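Local coordinates for IPT/TIG domain-containing protein BACOVA_02650 (Bacteroides ovatus, PDB 5E7G) that binds polysaccharide at the cell surface and probably captures xyloglucan before its transport into the periplasm for degradation, at residues 119-124 with 162-167; 128-133 with 154-159; 103-108 with 186-191; 132-137 with 178-183. All coordinates share one frame; numbering follows the deposited sequence.

Interaction 1 (119-124 with 162-167); sequences QMTVIG and YSQITL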
loop_
_atom_site.group_PDB
_atom_site.type_symbol
_atom_site.label_atom_id
_atom_site.label_comp_id
_atom_site.label_asym_id
_atom_site.label_seq_id
_atom_site.Cartn_x
_atom_site.Cartn_y
_atom_site.Cartn_z
ATOM N N GLN A 119 20.065 -11.441 -10.103
ATOM C CA GLN A 119 18.934 -12.124 -10.709
ATOM C C GLN A 119 17.627 -11.457 -10.301
ATOM O O GLN A 119 17.435 -11.097 -9.136
ATOM C CB GLN A 119 18.912 -13.602 -10.312
ATOM C CG GLN A 119 19.158 -14.562 -11.474
ATOM C CD GLN A 119 18.758 -15.995 -11.150
ATOM O OE1 GLN A 119 17.974 -16.244 -10.233
ATOM N NE2 GLN A 119 19.295 -16.943 -11.910
ATOM N N MET A 120 16.744 -11.284 -11.279
ATOM C CA MET A 120 15.375 -10.835 -11.040
ATOM C C MET A 120 14.413 -11.690 -11.865
ATOM O O MET A 120 14.831 -12.382 -12.790
ATOM C CB MET A 120 15.216 -9.356 -11.398
ATOM C CG MET A 120 15.035 -9.094 -12.875
ATOM S SD MET A 120 15.124 -7.344 -13.291
ATOM C CE MET A 120 16.892 -7.091 -13.266
ATOM N N THR A 121 13.126 -11.637 -11.540
ATOM C CA THR A 121 12.149 -12.480 -12.214
ATOM C C THR A 121 10.967 -11.666 -12.711
ATOM O O THR A 121 10.262 -11.021 -11.932
ATOM C CB THR A 121 11.644 -13.597 -11.285
ATOM O OG1 THR A 121 12.757 -14.319 -10.758
ATOM C CG2 THR A 121 10.742 -14.558 -12.042
ATOM N N VAL A 122 10.764 -11.696 -14.025
ATOM C CA VAL A 122 9.600 -11.074 -14.632
ATOM C C VAL A 122 8.431 -12.037 -14.503
ATOM O O VAL A 122 8.547 -13.209 -14.853
ATOM C CB VAL A 122 9.837 -10.727 -16.115
ATOM C CG1 VAL A 122 8.611 -10.062 -16.712
ATOM C CG2 VAL A 122 11.054 -9.828 -16.260
ATOM N N ILE A 123 7.310 -11.538 -13.996
ATOM C CA ILE A 123 6.127 -12.364 -13.768
ATOM C C ILE A 123 4.964 -11.874 -14.614
ATOM O O ILE A 123 4.633 -10.691 -14.606
ATOM C CB ILE A 123 5.730 -12.364 -12.287
ATOM C CG1 ILE A 123 6.845 -13.018 -11.465
ATOM C CG2 ILE A 123 4.407 -13.098 -12.083
ATOM C CD1 ILE A 123 6.619 -12.998 -9.972
ATOM N N GLY A 124 4.354 -12.797 -15.350
ATOM C CA GLY A 124 3.209 -12.474 -16.181
ATOM C C GLY A 124 2.612 -13.721 -16.795
ATOM O O GLY A 124 2.416 -14.725 -16.108
ATOM N N TYR A 162 5.505 -20.734 -19.160
ATOM C CA TYR A 162 5.492 -19.494 -19.938
ATOM C C TYR A 162 4.906 -18.351 -19.110
ATOM O O TYR A 162 4.236 -17.465 -19.644
ATOM C CB TYR A 162 4.696 -19.667 -21.241
ATOM C CG TYR A 162 5.226 -20.763 -22.140
ATOM C CD1 TYR A 162 6.211 -20.496 -23.088
ATOM C CD2 TYR A 162 4.753 -22.066 -22.035
ATOM C CE1 TYR A 162 6.703 -21.492 -23.907
ATOM C CE2 TYR A 162 5.239 -23.069 -22.848
ATOM C CZ TYR A 162 6.215 -22.778 -23.784
ATOM O OH TYR A 162 6.705 -23.772 -24.599
ATOM N N SER A 163 5.173 -18.376 -17.808
ATOM C CA SER A 163 4.608 -17.406 -16.874
ATOM C C SER A 163 5.671 -16.564 -16.174
ATOM O O SER A 163 5.350 -15.527 -15.581
ATOM C CB SER A 163 3.770 -18.122 -15.821
ATOM O OG SER A 163 4.593 -18.880 -14.947
ATOM N N GLN A 164 6.923 -17.013 -16.244
ATOM C CA GLN A 164 8.040 -16.357 -15.562
ATOM C C GLN A 164 9.329 -16.359 -16.381
ATOM O O GLN A 164 9.769 -17.405 -16.856
ATOM C CB GLN A 164 8.317 -17.034 -14.216
ATOM C CG GLN A 164 7.212 -16.857 -13.193
ATOM C CD GLN A 164 7.594 -17.370 -11.818
ATOM O OE1 GLN A 164 8.721 -17.800 -11.590
ATOM N NE2 GLN A 164 6.651 -17.319 -10.889
ATOM N N ILE A 165 9.933 -15.182 -16.530
ATOM C CA ILE A 165 11.243 -15.052 -17.149
ATOM C C ILE A 165 12.280 -14.677 -16.097
ATOM O O ILE A 165 12.289 -13.551 -15.598
ATOM C CB ILE A 165 11.260 -13.987 -18.270
ATOM C CG1 ILE A 165 10.169 -14.273 -19.304
ATOM C CG2 ILE A 165 12.643 -13.950 -18.945
ATOM C CD1 ILE A 165 10.061 -13.218 -20.411
ATOM N N THR A 166 13.148 -15.621 -15.757
ATOM C CA THR A 166 14.269 -15.335 -14.871
ATOM C C THR A 166 15.439 -14.827 -15.698
ATOM O O THR A 166 15.807 -15.438 -16.700
ATOM C CB THR A 166 14.692 -16.568 -14.080
ATOM O OG1 THR A 166 13.588 -17.012 -13.283
ATOM C CG2 THR A 166 15.862 -16.247 -13.171
ATOM N N LEU A 167 16.014 -13.704 -15.275
ATOM C CA LEU A 167 17.074 -13.055 -16.036
ATOM C C LEU A 167 18.128 -12.419 -15.120
ATOM O O LEU A 167 17.911 -12.264 -13.915
ATOM C CB LEU A 167 16.471 -12.007 -16.979
ATOM C CG LEU A 167 15.733 -10.825 -16.349
ATOM C CD1 LEU A 167 16.696 -9.690 -16.018
ATOM C CD2 LEU A 167 14.626 -10.326 -17.271
#
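L167 reaches over M120 and V122 from the neighbouring antiparallel strand; it has the most surface covered of any residue here, and V122 comes next. The two methyls of L167 divide the work. CD1 lies against the M120 side chain, 3.6 Å from CG of M120, while CD2 of L167 meets CG2 of V122 at 3.7 Å. Because CG of L167 stands between its backbone N and carbonyl carbon (chi1 63°), the branch leans toward the opposite strand. M120, unbranched and bent at chi3, folds its thioether along CD1; V122, branched at CB, suits an extended strand and offers CG2 to L167 and CB to I165. Both M120-L167 and V122-I165 are hydrogen-bonded pairs, the bond from N of V122 to O of I165 measuring 2.9 Å. T121, I123, Q164 and T166 lie on the other face, where polar groups can meet water; there CG2 of T166 rests 3.5 Å from CD of Q119. The pair forms the middle of a four-stranded antiparallel sheet in an IPT/TIG domain of immunoglobulin-like fold: strand 104-109 flanks 119-125, strand 156-158 flanks 164-168, and L179 and V181 of strand 178-183 pack against the apolar face.

Interaction 2 (128-133 with 154-159); sequences YEVQAV and TNYEVN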
loop_
_atom_site.group_PDB
_atom_site.type_symbol
_atom_site.label_atom_id
_atom_site.label_comp_id
_atom_site.label_asym_id
_atom_site.label_seq_id
_atom_site.Cartn_x
_atom_site.Cartn_y
_atom_site.Cartn_z
ATOM N N TYR A 128 5.215 -16.791 -24.658
ATOM C CA TYR A 128 5.534 -17.669 -25.771
ATOM C C TYR A 128 6.432 -16.945 -26.758
ATOM O O TYR A 128 6.253 -15.750 -27.000
ATOM C CB TYR A 128 4.254 -18.126 -26.490
ATOM C CG TYR A 128 3.209 -18.758 -25.593
ATOM C CD1 TYR A 128 3.443 -19.979 -24.976
ATOM C CD2 TYR A 128 1.978 -18.146 -25.387
ATOM C CE1 TYR A 128 2.493 -20.566 -24.166
ATOM C CE2 TYR A 128 1.013 -18.732 -24.576
ATOM C CZ TYR A 128 1.282 -19.942 -23.971
ATOM O OH TYR A 128 0.340 -20.532 -23.164
ATOM N N GLU A 129 7.392 -17.663 -27.327
ATOM C CA GLU A 129 8.132 -17.153 -28.477
ATOM C C GLU A 129 8.876 -15.854 -28.157
ATOM O O GLU A 129 8.953 -14.947 -28.986
ATOM C CB GLU A 129 7.167 -16.940 -29.654
ATOM C CG GLU A 129 6.342 -18.189 -29.994
ATOM C CD GLU A 129 5.171 -17.910 -30.922
ATOM O OE1 GLU A 129 4.932 -18.723 -31.839
ATOM O OE2 GLU A 129 4.479 -16.892 -30.724
ATOM N N VAL A 130 9.414 -15.770 -26.944
ATOM C CA VAL A 130 10.231 -14.630 -26.538
ATOM C C VAL A 130 11.413 -14.463 -27.489
ATOM O O VAL A 130 12.248 -15.356 -27.620
ATOM C CB VAL A 130 10.748 -14.797 -25.087
ATOM C CG1 VAL A 130 11.692 -13.658 -24.698
ATOM C CG2 VAL A 130 9.578 -14.872 -24.119
ATOM N N GLN A 131 11.471 -13.317 -28.155
ATOM C CA GLN A 131 12.560 -13.016 -29.077
ATOM C C GLN A 131 13.685 -12.256 -28.372
ATOM O O GLN A 131 14.854 -12.641 -28.453
ATOM C CB GLN A 131 12.032 -12.208 -30.264
ATOM C CG GLN A 131 11.018 -12.966 -31.113
ATOM C CD GLN A 131 10.342 -12.087 -32.142
ATOM O OE1 GLN A 131 10.423 -10.859 -32.079
ATOM N NE2 GLN A 131 9.664 -12.714 -33.099
ATOM N N ALA A 132 13.323 -11.183 -27.674
ATOM C CA ALA A 132 14.294 -10.348 -26.975
ATOM C C ALA A 132 13.728 -9.807 -25.663
ATOM O O ALA A 132 12.511 -9.763 -25.463
ATOM C CB ALA A 132 14.733 -9.201 -27.869
ATOM N N VAL A 133 14.626 -9.409 -24.769
ATOM C CA VAL A 133 14.247 -8.706 -23.548
ATOM C C VAL A 133 15.185 -7.522 -23.342
ATOM O O VAL A 133 16.403 -7.681 -23.398
ATOM C CB VAL A 133 14.299 -9.617 -22.310
ATOM C CG1 VAL A 133 13.720 -8.893 -21.104
ATOM C CG2 VAL A 133 13.541 -10.911 -22.564
ATOM N N THR A 154 20.744 -10.169 -22.306
ATOM C CA THR A 154 21.213 -11.307 -23.098
ATOM C C THR A 154 20.955 -12.642 -22.408
ATOM O O THR A 154 20.670 -13.646 -23.063
ATOM C CB THR A 154 22.729 -11.212 -23.380
ATOM O OG1 THR A 154 23.459 -11.550 -22.193
ATOM C CG2 THR A 154 23.113 -9.810 -23.841
ATOM N N ASN A 155 21.089 -12.648 -21.085
ATOM C CA ASN A 155 20.874 -13.849 -20.294
ATOM C C ASN A 155 19.483 -13.873 -19.654
ATOM O O ASN A 155 19.232 -13.186 -18.663
ATOM C CB ASN A 155 21.951 -13.965 -19.214
ATOM C CG ASN A 155 21.873 -15.273 -18.456
ATOM O OD1 ASN A 155 21.262 -16.235 -18.923
ATOM N ND2 ASN A 155 22.492 -15.318 -17.281
ATOM N N TYR A 156 18.578 -14.657 -20.232
ATOM C CA TYR A 156 17.263 -14.867 -19.643
ATOM C C TYR A 156 16.784 -16.279 -19.948
ATOM O O TYR A 156 17.192 -16.869 -20.945
ATOM C CB TYR A 156 16.260 -13.835 -20.164
ATOM C CG TYR A 156 16.017 -13.899 -21.659
ATOM C CD1 TYR A 156 15.166 -14.852 -22.206
ATOM C CD2 TYR A 156 16.632 -13.000 -22.523
ATOM C CE1 TYR A 156 14.942 -14.916 -23.567
ATOM C CE2 TYR A 156 16.408 -13.056 -23.891
ATOM C CZ TYR A 156 15.562 -14.016 -24.406
ATOM O OH TYR A 156 15.335 -14.080 -25.761
ATOM N N GLU A 157 15.934 -16.816 -19.077
ATOM C CA GLU A 157 15.305 -18.112 -19.304
ATOM C C GLU A 157 13.820 -18.070 -18.982
ATOM O O GLU A 157 13.418 -17.504 -17.968
ATOM C CB GLU A 157 15.974 -19.192 -18.458
ATOM C CG GLU A 157 15.189 -20.502 -18.434
ATOM C CD GLU A 157 15.943 -21.643 -17.776
ATOM O OE1 GLU A 157 17.183 -21.545 -17.645
ATOM O OE2 GLU A 157 15.290 -22.637 -17.385
ATOM N N VAL A 158 13.015 -18.697 -19.836
ATOM C CA VAL A 158 11.573 -18.784 -19.624
ATOM C C VAL A 158 11.215 -20.132 -19.012
ATOM O O VAL A 158 11.708 -21.167 -19.450
ATOM C CB VAL A 158 10.792 -18.613 -20.936
ATOM C CG1 VAL A 158 9.297 -18.541 -20.657
ATOM C CG2 VAL A 158 11.256 -17.369 -21.672
ATOM N N ASN A 159 10.348 -20.118 -18.004
ATOM C CA ASN A 159 9.935 -21.349 -17.337
ATOM C C ASN A 159 8.960 -22.158 -18.200
ATOM O O ASN A 159 8.509 -21.692 -19.252
ATOM C CB ASN A 159 9.303 -21.029 -15.978
ATOM C CG ASN A 159 7.958 -20.338 -16.105
ATOM O OD1 ASN A 159 7.611 -19.809 -17.163
ATOM N ND2 ASN A 159 7.191 -20.339 -15.021
#
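Y156 points its ring across the gap between two sheets at strand 130-136, where V133 and V130 receive it differently. CG2 of V133 sits over one face of the ring, 3.8 Å from the Y156 ring centroid and 14° off the normal, a CH-pi contact displaced toward the CD2-CE2 side. V130 approaches from the direction opposite to the tyrosine, and its CG1 comes obliquely to CE1 of Y156, 3.7 Å away. CG2 of V130 turns instead to CG2 of V158, at 3.9 Å. A chi1 of 62° aims the Y156 ring at strand 130-136, and the length of the tyrosine brings OH to the backbone of Q131. That hydroxyl gives a weak hydrogen bond, 3.1 Å from OH of Y156 to O of Q131, at the classic beta bulge in which Q131 and A132 both face E182. A leucine in place of Y156 would probably leave the Q131 carbonyl without this donor and take the aromatic face away from V133. Tyrosine suits this place because its ring packs on the valines while its hydroxyl meets a main-chain carbonyl; as that bond is weak, apolar packing does most of the joining.

Interaction 3 (103-108 with 186-191); sequences PYITRI and SSAVTE. With SO4 (sulfate ion), chain E.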
loop_
_atom_site.group_PDB
_atom_site.type_symbol
_atom_site.label_atom_id
_atom_site.label_comp_id
_atom_site.label_asym_id
_atom_site.label_seq_id
_atom_site.Cartn_x
_atom_site.Cartn_y
_atom_site.Cartn_z
ATOM N N PRO A 103 1.623 -11.539 -24.915
ATOM C CA PRO A 103 2.222 -11.571 -23.578
ATOM C C PRO A 103 1.757 -10.411 -22.708
ATOM O O PRO A 103 1.371 -9.371 -23.239
ATOM C CB PRO A 103 3.714 -11.463 -23.869
ATOM C CG PRO A 103 3.776 -10.653 -25.113
ATOM C CD PRO A 103 2.592 -11.087 -25.929
ATOM N N TYR A 104 1.787 -10.596 -21.393
ATOM C CA TYR A 104 1.539 -9.507 -20.458
ATOM C C TYR A 104 2.492 -9.660 -19.292
ATOM O O TYR A 104 2.969 -10.763 -19.016
ATOM C CB TYR A 104 0.085 -9.494 -19.973
ATOM C CG TYR A 104 -0.296 -10.679 -19.109
ATOM C CD1 TYR A 104 -0.114 -10.648 -17.733
ATOM C CD2 TYR A 104 -0.848 -11.824 -19.672
ATOM C CE1 TYR A 104 -0.463 -11.729 -16.938
ATOM C CE2 TYR A 104 -1.200 -12.907 -18.890
ATOM C CZ TYR A 104 -1.004 -12.859 -17.522
ATOM O OH TYR A 104 -1.352 -13.942 -16.740
ATOM N N ILE A 105 2.782 -8.543 -18.628
ATOM C CA ILE A 105 3.625 -8.537 -17.438
ATOM C C ILE A 105 2.831 -8.006 -16.256
ATOM O O ILE A 105 2.260 -6.917 -16.309
ATOM C CB ILE A 105 4.897 -7.684 -17.624
ATOM C CG1 ILE A 105 5.731 -8.227 -18.789
ATOM C CG2 ILE A 105 5.727 -7.671 -16.338
ATOM C CD1 ILE A 105 6.829 -7.288 -19.239
ATOM N N THR A 106 2.804 -8.798 -15.191
ATOM C CA THR A 106 2.136 -8.414 -13.961
ATOM C C THR A 106 3.045 -7.520 -13.128
ATOM O O THR A 106 2.697 -6.384 -12.809
ATOM C CB THR A 106 1.736 -9.650 -13.144
ATOM O OG1 THR A 106 0.908 -10.494 -13.949
ATOM C CG2 THR A 106 0.986 -9.254 -11.892
ATOM N N ARG A 107 4.220 -8.041 -12.797
ATOM C CA ARG A 107 5.141 -7.356 -11.907
ATOM C C ARG A 107 6.534 -7.949 -12.025
ATOM O O ARG A 107 6.701 -9.028 -12.583
ATOM C CB ARG A 107 4.661 -7.463 -10.461
ATOM C CG ARG A 107 4.650 -8.895 -9.936
ATOM C CD ARG A 107 3.946 -8.996 -8.594
ATOM N NE ARG A 107 3.774 -10.385 -8.176
ATOM C CZ ARG A 107 4.683 -11.096 -7.517
ATOM N NH1 ARG A 107 5.852 -10.563 -7.184
ATOM N NH2 ARG A 107 4.426 -12.353 -7.187
ATOM N N ILE A 108 7.523 -7.238 -11.492
ATOM C CA ILE A 108 8.889 -7.746 -11.407
ATOM C C ILE A 108 9.168 -8.160 -9.973
ATOM O O ILE A 108 8.941 -7.392 -9.041
ATOM C CB ILE A 108 9.926 -6.697 -11.857
ATOM C CG1 ILE A 108 9.758 -6.405 -13.348
ATOM C CG2 ILE A 108 11.351 -7.187 -11.587
ATOM C CD1 ILE A 108 10.471 -5.155 -13.819
ATOM N N SER A 186 3.531 -9.946 -30.064
ATOM C CA SER A 186 3.606 -8.544 -29.661
ATOM C C SER A 186 4.609 -8.398 -28.511
ATOM O O SER A 186 5.338 -9.335 -28.193
ATOM C CB SER A 186 2.229 -8.018 -29.237
ATOM O OG SER A 186 1.731 -8.746 -28.129
ATOM N N SER A 187 4.635 -7.226 -27.887
ATOM C CA SER A 187 5.554 -6.955 -26.789
ATOM C C SER A 187 4.805 -6.544 -25.531
ATOM O O SER A 187 3.742 -5.931 -25.608
ATOM C CB SER A 187 6.536 -5.863 -27.189
ATOM O OG SER A 187 7.178 -6.209 -28.400
ATOM N N ALA A 188 5.363 -6.890 -24.376
ATOM C CA ALA A 188 4.780 -6.505 -23.094
ATOM C C ALA A 188 5.721 -5.553 -22.365
ATOM O O ALA A 188 6.941 -5.687 -22.463
ATOM C CB ALA A 188 4.494 -7.726 -22.246
ATOM N N VAL A 189 5.143 -4.601 -21.640
ATOM C CA VAL A 189 5.902 -3.529 -21.006
ATOM C C VAL A 189 5.494 -3.361 -19.549
ATOM O O VAL A 189 4.323 -3.505 -19.201
ATOM C CB VAL A 189 5.692 -2.186 -21.744
ATOM C CG1 VAL A 189 6.583 -1.097 -21.149
ATOM C CG2 VAL A 189 5.979 -2.346 -23.229
ATOM N N THR A 190 6.475 -3.064 -18.703
ATOM C CA THR A 190 6.217 -2.732 -17.308
ATOM C C THR A 190 7.260 -1.731 -16.837
ATOM O O THR A 190 8.327 -1.626 -17.435
ATOM C CB THR A 190 6.240 -3.981 -16.404
ATOM O OG1 THR A 190 5.694 -3.656 -15.120
ATOM C CG2 THR A 190 7.672 -4.533 -16.248
ATOM N N GLU A 191 6.949 -0.992 -15.777
ATOM C CA GLU A 191 7.897 -0.030 -15.229
ATOM C C GLU A 191 9.060 -0.758 -14.588
ATOM O O GLU A 191 8.870 -1.799 -13.967
ATOM C CB GLU A 191 7.231 0.878 -14.200
ATOM C CG GLU A 191 6.308 1.921 -14.806
ATOM C CD GLU A 191 5.883 2.988 -13.812
ATOM O OE1 GLU A 191 6.446 3.039 -12.695
ATOM O OE2 GLU A 191 4.981 3.780 -14.157
HETATM S S SO4 E . 7.651 -13.024 -4.700
HETATM O O1 SO4 E . 8.441 -13.268 -5.897
HETATM O O2 SO4 E . 8.314 -13.586 -3.524
HETATM O O3 SO4 E . 7.521 -11.583 -4.482
HETATM O O4 SO4 E . 6.367 -13.680 -4.937
#
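The pyrrolidine ring of P103 meets S186 at its CD corner, which lies 3.3 Å from OG of S186, while CG of P103 faces the carbonyl oxygen of the same serine. On the strand that follows, the Y104 ring has OG1 of T106 at its edge, in the ring plane. The guanidinium of R107 is likewise approached at its edge: a sulfate ion, probably from the crystallisation liquor, accepts a hydrogen bond through O4 from NH2 of R107 at 3.3 Å, and a weak one through O3 from NH1. The R107 side chain, extended from CG to NE, carries this charged end well away from 186-191, and S109 also binds the sulfate through its hydroxyl.

Between the strands the contact is apolar. Strands 104-108 and 187-191 run at 21° to each other, 5.8 Å apart at their closest, yet belong to different sheets of an immunoglobulin-like beta sandwich, so they meet at its margin through side chains. I105 is central. Its CG1 branch packs on CB of A188 at 3.7 Å, and its CG2 meets CG2 of T190 at the same separation, the side chains of I105 and T190 crossing at about a right angle. The small side chain of A188 lets both P103 and I105 pack against its CB, with CB of P103 4.1 Å from CB of A188. Further along, T106 and R107 both face I123 in a classic beta bulge. Beyond this bulge I108 again points toward the second strand, and its CD1 touches CG2 of T190 at 3.8 Å and the carbonyl oxygen of E191 at 3.7 Å.

Interaction 4 (132-137 with 178-183); sequences AVYLST and YLVVEC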
loop_
_atom_site.group_PDB
_atom_site.type_symbol
_atom_site.label_atom_id
_atom_site.label_comp_id
_atom_site.label_asym_id
_atom_site.label_seq_id
_atom_site.Cartn_x
_atom_site.Cartn_y
_atom_site.Cartn_z
ATOM N N ALA A 132 13.323 -11.183 -27.674
ATOM C CA ALA A 132 14.294 -10.348 -26.975
ATOM C C ALA A 132 13.728 -9.807 -25.663
ATOM O O ALA A 132 12.511 -9.763 -25.463
ATOM C CB ALA A 132 14.733 -9.201 -27.869
ATOM N N VAL A 133 14.626 -9.409 -24.769
ATOM C CA VAL A 133 14.247 -8.706 -23.548
ATOM C C VAL A 133 15.185 -7.522 -23.342
ATOM O O VAL A 133 16.403 -7.681 -23.398
ATOM C CB VAL A 133 14.299 -9.617 -22.310
ATOM C CG1 VAL A 133 13.720 -8.893 -21.104
ATOM C CG2 VAL A 133 13.541 -10.911 -22.564
ATOM N N TYR A 134 14.617 -6.341 -23.108
ATOM C CA TYR A 134 15.424 -5.135 -22.965
ATOM C C TYR A 134 14.845 -4.122 -21.980
ATOM O O TYR A 134 13.640 -4.104 -21.708
ATOM C CB TYR A 134 15.616 -4.469 -24.336
ATOM C CG TYR A 134 14.364 -3.897 -24.977
ATOM C CD1 TYR A 134 13.909 -2.629 -24.649
ATOM C CD2 TYR A 134 13.663 -4.610 -25.941
ATOM C CE1 TYR A 134 12.780 -2.097 -25.242
ATOM C CE2 TYR A 134 12.534 -4.083 -26.541
ATOM C CZ TYR A 134 12.097 -2.828 -26.188
ATOM O OH TYR A 134 10.973 -2.299 -26.783
ATOM N N LEU A 135 15.738 -3.294 -21.442
ATOM C CA LEU A 135 15.371 -2.155 -20.615
ATOM C C LEU A 135 15.444 -0.898 -21.464
ATOM O O LEU A 135 16.289 -0.802 -22.353
ATOM C CB LEU A 135 16.303 -2.031 -19.411
ATOM C CG LEU A 135 16.421 -3.261 -18.519
ATOM C CD1 LEU A 135 17.534 -3.066 -17.506
ATOM C CD2 LEU A 135 15.093 -3.528 -17.826
ATOM N N SER A 136 14.566 0.063 -21.200
ATOM C CA SER A 136 14.561 1.310 -21.956
ATOM C C SER A 136 14.028 2.470 -21.123
ATOM O O SER A 136 13.167 2.292 -20.262
ATOM C CB SER A 136 13.727 1.159 -23.227
ATOM O OG SER A 136 13.771 2.340 -24.012
ATOM N N THR A 137 14.545 3.661 -21.402
ATOM C CA THR A 137 14.149 4.867 -20.680
ATOM C C THR A 137 12.748 5.310 -21.077
ATOM O O THR A 137 12.082 6.036 -20.336
ATOM C CB THR A 137 15.130 6.019 -20.946
ATOM O OG1 THR A 137 15.092 6.367 -22.337
ATOM C CG2 THR A 137 16.546 5.618 -20.560
ATOM N N TYR A 178 11.680 1.316 -18.233
ATOM C CA TYR A 178 10.792 0.205 -18.531
ATOM C C TYR A 178 11.557 -1.076 -18.813
ATOM O O TYR A 178 12.709 -1.048 -19.239
ATOM C CB TYR A 178 9.907 0.560 -19.723
ATOM C CG TYR A 178 9.088 1.802 -19.481
ATOM C CD1 TYR A 178 7.832 1.724 -18.894
ATOM C CD2 TYR A 178 9.577 3.054 -19.818
ATOM C CE1 TYR A 178 7.078 2.861 -18.662
ATOM C CE2 TYR A 178 8.832 4.196 -19.587
ATOM C CZ TYR A 178 7.583 4.093 -19.009
ATOM O OH TYR A 178 6.834 5.224 -18.777
ATOM N N LEU A 179 10.903 -2.198 -18.534
ATOM C CA LEU A 179 11.376 -3.503 -18.967
ATOM C C LEU A 179 10.403 -3.998 -20.030
ATOM O O LEU A 179 9.188 -3.879 -19.867
ATOM C CB LEU A 179 11.466 -4.476 -17.795
ATOM C CG LEU A 179 11.938 -5.894 -18.125
ATOM C CD1 LEU A 179 12.687 -6.483 -16.940
ATOM C CD2 LEU A 179 10.766 -6.795 -18.504
ATOM N N VAL A 180 10.944 -4.531 -21.120
ATOM C CA VAL A 180 10.136 -4.988 -22.243
ATOM C C VAL A 180 10.425 -6.451 -22.558
ATOM O O VAL A 180 11.583 -6.854 -22.659
ATOM C CB VAL A 180 10.389 -4.146 -23.504
ATOM C CG1 VAL A 180 9.572 -4.677 -24.681
ATOM C CG2 VAL A 180 10.048 -2.691 -23.242
ATOM N N VAL A 181 9.357 -7.231 -22.707
ATOM C CA VAL A 181 9.451 -8.601 -23.185
ATOM C C VAL A 181 8.915 -8.619 -24.604
ATOM O O VAL A 181 7.737 -8.356 -24.839
ATOM C CB VAL A 181 8.669 -9.586 -22.295
ATOM C CG1 VAL A 181 8.649 -10.989 -22.910
ATOM C CG2 VAL A 181 9.282 -9.630 -20.904
ATOM N N GLU A 182 9.803 -8.916 -25.546
ATOM C CA GLU A 182 9.484 -8.882 -26.965
ATOM C C GLU A 182 9.159 -10.285 -27.475
ATOM O O GLU A 182 10.032 -11.155 -27.510
ATOM C CB GLU A 182 10.656 -8.281 -27.739
ATOM C CG GLU A 182 10.296 -7.654 -29.063
ATOM C CD GLU A 182 11.392 -6.738 -29.569
ATOM O OE1 GLU A 182 11.112 -5.540 -29.793
ATOM O OE2 GLU A 182 12.536 -7.212 -29.732
ATOM N N CYS A 183 7.902 -10.497 -27.855
ATOM C CA CYS A 183 7.455 -11.788 -28.378
ATOM C C CYS A 183 7.053 -11.665 -29.842
ATOM O O CYS A 183 6.927 -10.560 -30.368
ATOM C CB CYS A 183 6.286 -12.332 -27.553
ATOM S SG CYS A 183 6.711 -12.747 -25.850
#
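Y178 opens strand 178-183, which pairs antiparallel with 132-136 in one sheet of the immunoglobulin-like IPT/TIG sandwich. Its backbone exchanges two hydrogen bonds with S136, and its ring turns an edge to the S136 and T137 carbonyls. L179 lies on the opposite, apolar face, where its CB meets CD2 of L135 at 3.7 Å; leucine suits this side, facing I105 and I108 of the other sheet. V180, the hydrogen-bonded partner of Y134, makes a CH-pi contact: its CB stands over one face of the Y134 ring, 3.6 Å from the centroid and 18° off the normal, with CG1 near CZ and OH and CG2 near CE1 on that same face. A chi1 of 67° sets CG of Y134 between its backbone N and carbonyl carbon and lays the ring along V180; OH is buried without a polar partner. An alanine in place of Y134 would probably strip V180 of its aromatic cover and open a gap beside E182. V181 returns to the apolar face opposite V133. E182 sets its carboxylate between ring and alanine: OE1 lies at the Y134 ring edge, 3.8 Å from CE2, while OE2, salt-bridged to R146, sits 3.5 Å from CB of A132.

In the fold
From the N terminus, strand 104-109 comes first, and its packing on 186-191 in interaction 3 closes the longest loop; the other three contacts lie within it. Strand 119-125 follows and pairs with 164-168 in interaction 1. Strand 130-136 then enters the second sheet and serves twice, reaching 154-159 in interaction 2 and 178-183 in interaction 4. Interaction 2 is nested inside the loop of interaction 1, whereas interactions 1 and 4 cross, their segments alternating along the chain. Interactions 1 and 4 each pair the two inner strands of one sheet; interactions 2 and 3 bridge the two sheets at different margins of the sandwich.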